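Local structure of monosaccharide-transporting ATPase (Actinobacillus succinogenes, 5DTE) at residues G242-L254 / Q261-K273. The protein is a periplasmic solute-binding protein that holds D-allose and probably delivers it to an ABC transporter for uptake. Residues are numbered along the deposited sequence; the frame is centred on the assembly and turned at random.
Sequences GKVLVSGYDGIPL and QGKMQNTIDQLPK. With ALL (beta-D-allopyranose), chain E.
L245 to G251 and M264 to Q270 run the same way, end-to-end directions 31° apart, and are tied by backbone bonds from Q265 N to V246 O and from G248 N to N266 O. Further along, D250 is gripped through both its backbone polar atoms: its N donates to I268 O at 2.8 Å. Its O accepts from Q270 N (3.2 Å), a bond nearly straight at the hydrogen although its donor stands above the carbonyl plane. I268 lies over one face of the Y249 ring, a CH-pi contact with CB 4.0 Å from the ring centroid and 22° off its normal; Y249 CG, anti to the backbone N (chi1 -162°), carries the ring back under I268 CB. Between the segments helix 253-261 makes a right-handed beta-alpha-beta crossover, the unit from which the periplasmic binding protein fold is built, and the segment through 267-269 follows on beside 245-247, the last strand of the parallel sheet 188-195, 157-163, 219-222, 245-247. T267 CG2 packs on G251 CA at 3.6 Å, while its OG1 is hydrogen-bonded to D225. At the sugar end, the D250 carboxylate accepts allose O3 on OD1 (2.6 Å) and O4 on OD2, and the Q270 side chain extends alongside it, pointing the same way, their planes modestly tilted.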
# COMPACT_ATOMS: atom_id res chain seq x y z
N GLY A 242 7.37 -17.48 17.84
CA GLY A 242 6.90 -18.81 17.49
C GLY A 242 5.50 -19.12 18.00
O GLY A 242 4.85 -20.04 17.50
N LYS A 243 5.03 -18.33 18.96
CA LYS A 243 3.76 -18.57 19.63
C LYS A 243 2.68 -17.62 19.12
O LYS A 243 1.49 -17.88 19.27
CB LYS A 243 3.93 -18.43 21.15
CG LYS A 243 4.31 -19.74 21.85
CD LYS A 243 5.45 -19.61 22.85
CE LYS A 243 5.88 -20.99 23.34
NZ LYS A 243 6.62 -21.00 24.67
N VAL A 244 3.10 -16.53 18.49
CA VAL A 244 2.17 -15.66 17.78
C VAL A 244 2.69 -15.43 16.36
O VAL A 244 3.85 -15.04 16.16
CB VAL A 244 1.97 -14.28 18.48
CG1 VAL A 244 0.96 -13.44 17.72
CG2 VAL A 244 1.52 -14.44 19.92
N LEU A 245 1.85 -15.70 15.38
CA LEU A 245 2.25 -15.54 13.99
C LEU A 245 1.73 -14.23 13.41
O LEU A 245 0.59 -13.85 13.64
CB LEU A 245 1.77 -16.73 13.16
CG LEU A 245 2.09 -18.09 13.79
CD1 LEU A 245 1.58 -19.24 12.90
CD2 LEU A 245 3.57 -18.20 14.07
N VAL A 246 2.59 -13.55 12.66
CA VAL A 246 2.31 -12.22 12.17
C VAL A 246 2.25 -12.23 10.63
O VAL A 246 3.04 -12.94 9.99
CB VAL A 246 3.39 -11.23 12.71
CG1 VAL A 246 3.21 -9.79 12.20
CG2 VAL A 246 3.41 -11.27 14.24
N SER A 247 1.30 -11.50 10.06
CA SER A 247 1.26 -11.28 8.61
C SER A 247 1.37 -9.78 8.29
O SER A 247 0.84 -8.94 9.03
CB SER A 247 -0.02 -11.86 8.01
OG SER A 247 -1.16 -11.35 8.67
N GLY A 248 2.06 -9.46 7.20
CA GLY A 248 2.23 -8.09 6.78
C GLY A 248 1.79 -7.85 5.35
O GLY A 248 1.16 -8.72 4.74
N TYR A 249 2.12 -6.69 4.82
CA TYR A 249 1.61 -6.27 3.51
C TYR A 249 2.50 -5.23 2.86
O TYR A 249 2.66 -4.16 3.43
CB TYR A 249 0.20 -5.71 3.65
CG TYR A 249 -0.58 -5.65 2.36
CD1 TYR A 249 -1.62 -6.55 2.12
CD2 TYR A 249 -0.29 -4.70 1.39
CE1 TYR A 249 -2.35 -6.51 0.94
CE2 TYR A 249 -1.02 -4.65 0.19
CZ TYR A 249 -2.05 -5.56 -0.02
OH TYR A 249 -2.78 -5.52 -1.18
N ASP A 250 3.09 -5.59 1.71
CA ASP A 250 3.84 -4.73 0.76
C ASP A 250 4.95 -5.54 0.09
O ASP A 250 5.24 -5.37 -1.11
CB ASP A 250 4.46 -3.48 1.42
CG ASP A 250 3.46 -2.36 1.62
OD1 ASP A 250 2.31 -2.49 1.17
OD2 ASP A 250 3.83 -1.35 2.25
N GLY A 251 5.60 -6.40 0.87
CA GLY A 251 6.70 -7.21 0.38
C GLY A 251 8.08 -6.56 0.39
O GLY A 251 8.92 -6.91 -0.44
N ILE A 252 8.32 -5.64 1.32
CA ILE A 252 9.63 -4.97 1.39
C ILE A 252 10.70 -6.02 1.70
O ILE A 252 10.38 -7.09 2.23
CB ILE A 252 9.66 -3.79 2.45
CG1 ILE A 252 9.44 -4.28 3.89
CG2 ILE A 252 8.60 -2.73 2.15
CD1 ILE A 252 9.28 -3.15 4.87
N PRO A 253 11.96 -5.76 1.32
CA PRO A 253 13.08 -6.67 1.57
C PRO A 253 13.13 -7.25 2.98
O PRO A 253 13.18 -8.46 3.14
CB PRO A 253 14.31 -5.80 1.30
CG PRO A 253 13.80 -4.51 0.71
CD PRO A 253 12.35 -4.68 0.40
N LEU A 254 13.12 -6.39 4.00
CA LEU A 254 13.23 -6.84 5.38
C LEU A 254 12.08 -7.77 5.84
O LEU A 254 12.31 -8.75 6.56
CB LEU A 254 13.32 -5.62 6.31
CG LEU A 254 13.46 -5.91 7.80
CD1 LEU A 254 14.71 -6.74 8.07
CD2 LEU A 254 13.43 -4.61 8.59
N GLN A 261 13.25 -16.34 7.52
CA GLN A 261 13.72 -16.82 8.82
C GLN A 261 12.61 -17.46 9.66
O GLN A 261 12.89 -18.18 10.63
CB GLN A 261 14.36 -15.67 9.61
CG GLN A 261 15.34 -14.81 8.83
CD GLN A 261 15.77 -13.57 9.63
OE1 GLN A 261 16.03 -12.51 9.06
NE2 GLN A 261 15.84 -13.72 10.95
N GLY A 262 11.36 -17.22 9.28
CA GLY A 262 10.22 -17.73 10.03
C GLY A 262 9.66 -16.72 11.03
O GLY A 262 8.63 -16.98 11.66
N LYS A 263 10.33 -15.58 11.18
CA LYS A 263 9.87 -14.53 12.09
C LYS A 263 8.48 -14.02 11.69
O LYS A 263 7.70 -13.54 12.53
CB LYS A 263 10.87 -13.37 12.12
CG LYS A 263 12.25 -13.69 12.71
CD LYS A 263 13.02 -12.40 13.05
CE LYS A 263 14.41 -12.68 13.64
NZ LYS A 263 14.41 -13.48 14.91
N MET A 264 8.17 -14.12 10.39
CA MET A 264 6.84 -13.79 9.86
C MET A 264 6.19 -14.96 9.12
O MET A 264 6.87 -15.83 8.58
CB MET A 264 6.92 -12.61 8.90
CG MET A 264 7.02 -11.25 9.57
SD MET A 264 6.41 -10.06 8.38
CE MET A 264 7.50 -8.70 8.75
N GLN A 265 4.87 -14.96 9.09
CA GLN A 265 4.13 -15.99 8.38
C GLN A 265 4.06 -15.67 6.90
O GLN A 265 4.44 -16.49 6.06
CB GLN A 265 2.72 -16.12 8.94
CG GLN A 265 1.81 -16.90 8.02
CD GLN A 265 2.25 -18.34 7.87
OE1 GLN A 265 2.82 -18.93 8.80
NE2 GLN A 265 1.99 -18.92 6.70
N ASN A 266 3.59 -14.47 6.59
CA ASN A 266 3.51 -14.02 5.22
C ASN A 266 3.47 -12.51 5.12
O ASN A 266 3.18 -11.82 6.10
CB ASN A 266 2.27 -14.59 4.55
CG ASN A 266 1.01 -13.87 4.97
OD1 ASN A 266 0.62 -12.85 4.38
ND2 ASN A 266 0.35 -14.39 6.00
N THR A 267 3.75 -12.01 3.92
CA THR A 267 3.44 -10.63 3.54
C THR A 267 2.90 -10.73 2.14
O THR A 267 3.05 -11.78 1.51
CB THR A 267 4.67 -9.71 3.58
OG1 THR A 267 4.25 -8.35 3.53
CG2 THR A 267 5.58 -10.00 2.42
N ILE A 268 2.25 -9.67 1.65
CA ILE A 268 1.76 -9.66 0.26
C ILE A 268 2.65 -8.76 -0.58
O ILE A 268 2.73 -7.56 -0.31
CB ILE A 268 0.30 -9.16 0.15
CG1 ILE A 268 -0.70 -10.20 0.67
CG2 ILE A 268 -0.05 -8.80 -1.29
CD1 ILE A 268 -1.14 -11.24 -0.37
N ASP A 269 3.34 -9.34 -1.56
CA ASP A 269 4.14 -8.53 -2.48
C ASP A 269 3.19 -7.85 -3.43
O ASP A 269 2.49 -8.48 -4.23
CB ASP A 269 5.18 -9.36 -3.25
CG ASP A 269 6.17 -8.46 -4.04
OD1 ASP A 269 6.19 -7.23 -3.81
OD2 ASP A 269 6.93 -9.00 -4.88
N GLN A 270 3.18 -6.53 -3.32
CA GLN A 270 2.27 -5.66 -4.04
C GLN A 270 2.85 -5.32 -5.41
O GLN A 270 2.18 -4.69 -6.23
CB GLN A 270 2.05 -4.41 -3.21
CG GLN A 270 0.96 -3.55 -3.67
CD GLN A 270 0.81 -2.36 -2.79
OE1 GLN A 270 1.53 -2.23 -1.81
NE2 GLN A 270 -0.11 -1.46 -3.13
N LEU A 271 4.09 -5.74 -5.63
CA LEU A 271 4.83 -5.46 -6.86
C LEU A 271 4.93 -3.96 -7.17
O LEU A 271 4.43 -3.48 -8.20
CB LEU A 271 4.18 -6.21 -8.03
CG LEU A 271 4.12 -7.70 -7.69
CD1 LEU A 271 3.41 -8.46 -8.77
CD2 LEU A 271 5.52 -8.22 -7.52
N PRO A 272 5.60 -3.22 -6.27
CA PRO A 272 5.58 -1.76 -6.36
C PRO A 272 6.36 -1.23 -7.56
O PRO A 272 6.14 -0.10 -7.99
CB PRO A 272 6.23 -1.33 -5.05
CG PRO A 272 7.14 -2.45 -4.70
CD PRO A 272 6.50 -3.70 -5.21
N LYS A 273 7.27 -2.04 -8.10
CA LYS A 273 8.03 -1.62 -9.28
C LYS A 273 7.21 -1.82 -10.53
O LYS A 273 7.23 -0.97 -11.41
CB LYS A 273 9.34 -2.39 -9.39
CG LYS A 273 10.14 -2.42 -8.10
CD LYS A 273 11.59 -2.10 -8.32
CE LYS A 273 12.39 -2.18 -7.04
NZ LYS A 273 13.83 -1.90 -7.29
C1 ALL E . -0.30 2.32 1.24
C2 ALL E . 0.58 1.50 0.31
C3 ALL E . 1.67 0.80 1.03
C4 ALL E . 2.39 1.69 1.99
C5 ALL E . 1.37 2.27 2.96
C6 ALL E . 1.97 3.02 4.10
O1 ALL E . -1.15 3.14 0.54
O2 ALL E . -0.26 0.51 -0.32
O3 ALL E . 1.10 -0.30 1.79
O4 ALL E . 3.39 0.94 2.70
O5 ALL E . 0.51 3.15 2.18
O6 ALL E . 2.49 4.25 3.63
O HOH W 1 7.20 -14.94 15.67